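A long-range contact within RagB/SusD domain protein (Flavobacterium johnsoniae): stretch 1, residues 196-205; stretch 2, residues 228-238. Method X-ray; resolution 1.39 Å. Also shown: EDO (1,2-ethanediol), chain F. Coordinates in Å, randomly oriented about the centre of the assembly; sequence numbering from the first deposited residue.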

# COMPACT_ATOMS: atom_id res chain seq x y z
N TYR A 196 21.04 31.50 10.03
CA TYR A 196 19.70 31.18 9.53
C TYR A 196 19.74 30.59 8.13
O TYR A 196 18.97 29.68 7.81
N GLU A 197 20.61 31.11 7.27
CA GLU A 197 20.69 30.63 5.89
C GLU A 197 21.03 29.13 5.84
O GLU A 197 20.48 28.41 5.01
N SER A 198 21.92 28.67 6.73
CA SER A 198 22.28 27.26 6.76
C SER A 198 21.12 26.40 7.28
O SER A 198 20.92 25.28 6.82
N TRP A 199 20.36 26.94 8.23
CA TRP A 199 19.17 26.26 8.70
C TRP A 199 18.11 26.15 7.60
O TRP A 199 17.44 25.12 7.48
N VAL A 200 17.97 27.18 6.77
CA VAL A 200 17.01 27.12 5.67
C VAL A 200 17.47 26.10 4.63
O VAL A 200 16.66 25.31 4.14
N ARG A 201 18.76 26.08 4.34
CA ARG A 201 19.30 25.14 3.37
C ARG A 201 19.10 23.70 3.86
O ARG A 201 18.80 22.80 3.07
N PHE A 202 19.24 23.49 5.17
CA PHE A 202 18.94 22.19 5.76
C PHE A 202 17.46 21.87 5.59
O PHE A 202 17.11 20.78 5.12
N ALA A 203 16.58 22.81 5.94
CA ALA A 203 15.15 22.59 5.79
C ALA A 203 14.78 22.23 4.35
O ALA A 203 13.96 21.33 4.13
N ASN A 204 15.37 22.92 3.36
CA ASN A 204 15.12 22.58 1.96
C ASN A 204 15.55 21.15 1.66
O ASN A 204 14.85 20.41 0.94
N THR A 205 16.70 20.74 2.19
CA THR A 205 17.22 19.41 1.89
C THR A 205 16.37 18.33 2.57
O THR A 205 16.12 17.27 2.00
N LYS A 228 10.25 22.28 -5.20
CA LYS A 228 10.27 23.42 -4.27
C LYS A 228 11.60 23.51 -3.51
O LYS A 228 12.16 24.59 -3.35
N ALA A 229 12.08 22.36 -3.04
CA ALA A 229 13.32 22.32 -2.25
C ALA A 229 14.48 22.92 -3.03
O ALA A 229 15.27 23.71 -2.49
N VAL A 230 14.58 22.53 -4.30
CA VAL A 230 15.68 22.94 -5.15
C VAL A 230 15.50 24.39 -5.61
O VAL A 230 16.48 25.13 -5.76
N ALA A 231 14.25 24.79 -5.80
CA ALA A 231 13.93 26.13 -6.32
C ALA A 231 14.09 27.25 -5.30
O ALA A 231 14.23 28.43 -5.69
N GLN A 232 14.04 26.92 -4.01
CA GLN A 232 14.16 27.93 -2.97
C GLN A 232 15.48 28.66 -3.15
O GLN A 232 16.47 28.07 -3.59
N LYS A 233 15.51 29.94 -2.80
CA LYS A 233 16.67 30.78 -3.13
C LYS A 233 18.01 30.30 -2.58
O LYS A 233 19.06 30.63 -3.14
N PHE A 234 18.00 29.52 -1.50
CA PHE A 234 19.24 28.99 -0.94
C PHE A 234 19.53 27.55 -1.37
O PHE A 234 20.62 27.02 -1.13
N GLY A 235 18.55 26.93 -2.02
CA GLY A 235 18.68 25.57 -2.51
C GLY A 235 19.01 24.53 -1.45
O GLY A 235 18.75 24.73 -0.26
N VAL A 236 19.56 23.41 -1.89
CA VAL A 236 19.89 22.32 -0.98
C VAL A 236 21.40 22.26 -0.71
O VAL A 236 22.18 23.04 -1.27
N MET A 237 21.81 21.37 0.19
CA MET A 237 23.22 21.25 0.54
C MET A 237 24.10 21.07 -0.70
O MET A 237 23.75 20.31 -1.61
N LEU A 238 25.25 21.76 -0.71
CA LEU A 238 26.20 21.66 -1.81
C LEU A 238 27.60 21.26 -1.37
O LEU A 238 28.31 20.57 -2.09

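Packing of a helix (residues 196-205) against the end of a second helix and the loop that follows it (residues 228-238); together the two stretches bury 605 Å². Tyr 196, Ser 198, Trp 199 and Ala 203 make no contact across the interface, which is built by the remaining helix residues. Glu 197, extended with chi1 and chi2 both t, starts sideways and lays its CG over one face of the Phe 234 ring, a CH-pi contact 3.8 Å from the ring centroid; the closest pair is Glu 197 CG to Phe 234 CD1 at 3.6 Å. Val 200 (t) points toward the loop. Its CG1 meets the edge of the same ring, 3.7 Å from Phe 234 CD2, and lies 3.6 Å from Gln 232 OE1. Phe 234 (m) points toward the helix, with Glu 197 CG over one face of its ring and Val 200 CG1 at its edge. Arg 201 leaves the helix sideways, but its t, t, m chain brings the guanidinium nearer the loop. Arg 201 NE donates to Phe 234 O at 2.9 Å, near the guanidinium plane, while Arg 201 NH2 forms a salt bridge with Glu 197 OE2 at 2.8 Å, one turn back along the helix. Water 1 accepts from Arg 201 NH2 at 2.9 Å and donates a weak hydrogen bond to Phe 234 O at 3.5 Å. Closer to the backbone, Arg 201 CG packs 3.5 Å from Gly 235 O. Phe 202 (t) has its CA-to-CB bond directed away, yet its ring atom CD1 still reaches Met 237 CE at 3.8 Å; Met 237 (m, t, t) brings CE to this apolar contact. Asn 204 (m) points toward the loop and has the largest covered area, 99 Å². Its amide spends both hydrogens on the turn: Asn 204 ND2 donates to Gln 232 OE1 and to Gly 235 O, each at 2.9 Å. Gln 232 OE1 also accepts from Phe 234 N at 2.9 Å, a bond within the type I turn (Gln 232 to Gly 235), so this one oxygen serves both the turn and Asn 204. The backbone carbonyl oxygen, Asn 204 O, lies 3.1 Å from Ala 229 CB. Thr 205 (m), also pointing toward the loop, donates from OG1 to Arg 201 O at 2.8 Å and accepts from Met 237 N at Thr 205 OG1, 3.0 Å; the same OG1 is 3.4 Å from Val 236 CB. The bound 1,2-ethanediol, probably from the crystallisation liquor, takes a hydrogen bond from Val 236 N to EDO O2 at 3.0 Å.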

# COMPACT_ATOMS: atom_id res chain seq x y z
CB TYR A 196 18.81 32.42 9.53
CG TYR A 196 18.47 32.99 10.90
CD1 TYR A 196 18.57 32.22 12.05
CD2 TYR A 196 18.05 34.31 11.03
CE1 TYR A 196 18.25 32.76 13.31
CE2 TYR A 196 17.74 34.85 12.26
CZ TYR A 196 17.84 34.08 13.40
OH TYR A 196 17.53 34.65 14.62
CB GLU A 197 21.72 31.46 5.11
CG GLU A 197 21.86 31.06 3.66
CD GLU A 197 22.92 31.86 2.93
OE1 GLU A 197 23.27 32.97 3.40
OE2 GLU A 197 23.42 31.38 1.89
CB SER A 198 23.52 27.05 7.62
OG SER A 198 24.62 27.72 7.03
CB TRP A 199 18.63 26.96 9.95
CG TRP A 199 19.32 26.49 11.20
CD1 TRP A 199 20.42 27.03 11.80
CD2 TRP A 199 18.95 25.35 11.99
NE1 TRP A 199 20.75 26.30 12.92
CE2 TRP A 199 19.87 25.26 13.05
CE3 TRP A 199 17.94 24.39 11.89
CZ2 TRP A 199 19.80 24.26 14.02
CZ3 TRP A 199 17.87 23.40 12.85
CH2 TRP A 199 18.80 23.34 13.90
CB VAL A 200 16.78 28.51 5.02
CG1 VAL A 200 15.95 28.37 3.74
CG2 VAL A 200 16.11 29.46 6.01
CB ARG A 201 20.78 25.46 3.10
CG ARG A 201 21.41 24.67 1.97
CD ARG A 201 22.76 25.27 1.55
NE ARG A 201 22.61 26.60 0.94
CZ ARG A 201 23.06 27.73 1.47
NH1 ARG A 201 23.69 27.73 2.64
NH2 ARG A 201 22.89 28.87 0.82
CB PHE A 202 19.36 22.13 7.24
CG PHE A 202 18.83 20.91 7.97
CD1 PHE A 202 18.99 19.64 7.45
CD2 PHE A 202 18.16 21.06 9.18
CE1 PHE A 202 18.49 18.52 8.12
CE2 PHE A 202 17.66 19.94 9.85
CZ PHE A 202 17.83 18.69 9.32
CB ALA A 203 14.35 23.82 6.24
CB ASN A 204 15.89 23.53 1.03
CG ASN A 204 15.44 24.98 1.13
OD1 ASN A 204 14.30 25.27 1.51
ND2 ASN A 204 16.33 25.89 0.78
CB THR A 205 18.69 19.28 2.33
OG1 THR A 205 19.43 20.41 1.83
CG2 THR A 205 19.31 18.01 1.77
CB LYS A 228 9.12 23.31 -3.25
CG LYS A 228 7.77 23.81 -3.73
CD LYS A 228 6.64 23.44 -2.74
CE LYS A 228 6.90 23.97 -1.34
NZ LYS A 228 5.81 23.51 -0.41
CB ALA A 229 13.64 20.87 -1.85
CB VAL A 230 15.82 21.97 -6.35
CG1 VAL A 230 16.78 22.51 -7.39
CG2 VAL A 230 16.26 20.61 -5.86
CB ALA A 231 12.51 26.14 -6.89
CB GLN A 232 14.07 27.27 -1.58
CG GLN A 232 13.56 28.17 -0.46
CD GLN A 232 14.64 29.04 0.18
OE1 GLN A 232 15.82 28.69 0.19
NE2 GLN A 232 14.22 30.18 0.72
CB LYS A 233 16.43 32.25 -2.77
CG LYS A 233 16.38 32.54 -1.29
CD LYS A 233 16.01 34.00 -1.02
CE LYS A 233 17.05 34.95 -1.56
NZ LYS A 233 16.66 36.37 -1.25
CB PHE A 234 19.24 29.13 0.59
CG PHE A 234 19.02 30.54 1.06
CD1 PHE A 234 19.88 31.55 0.66
CD2 PHE A 234 17.94 30.87 1.86
CE1 PHE A 234 19.68 32.86 1.07
CE2 PHE A 234 17.74 32.18 2.27
CZ PHE A 234 18.62 33.17 1.87
CB VAL A 236 19.32 20.96 -1.48
CG1 VAL A 236 17.79 21.03 -1.58
CG2 VAL A 236 19.95 20.54 -2.81
CB MET A 237 23.44 20.06 1.46
CG MET A 237 22.72 20.14 2.79
SD MET A 237 23.00 18.64 3.73
CE MET A 237 21.96 18.99 5.15
CB LEU A 238 26.30 22.99 -2.57
CG LEU A 238 25.10 23.40 -3.41
CD1 LEU A 238 25.46 24.69 -4.14
CD2 LEU A 238 24.76 22.31 -4.40
C1 EDO F . 21.70 23.86 -6.01
O1 EDO F . 22.01 25.13 -5.43
C2 EDO F . 20.89 23.02 -5.04
O2 EDO F . 19.58 23.59 -4.87
O HOH W 1 22.78 29.58 -2.02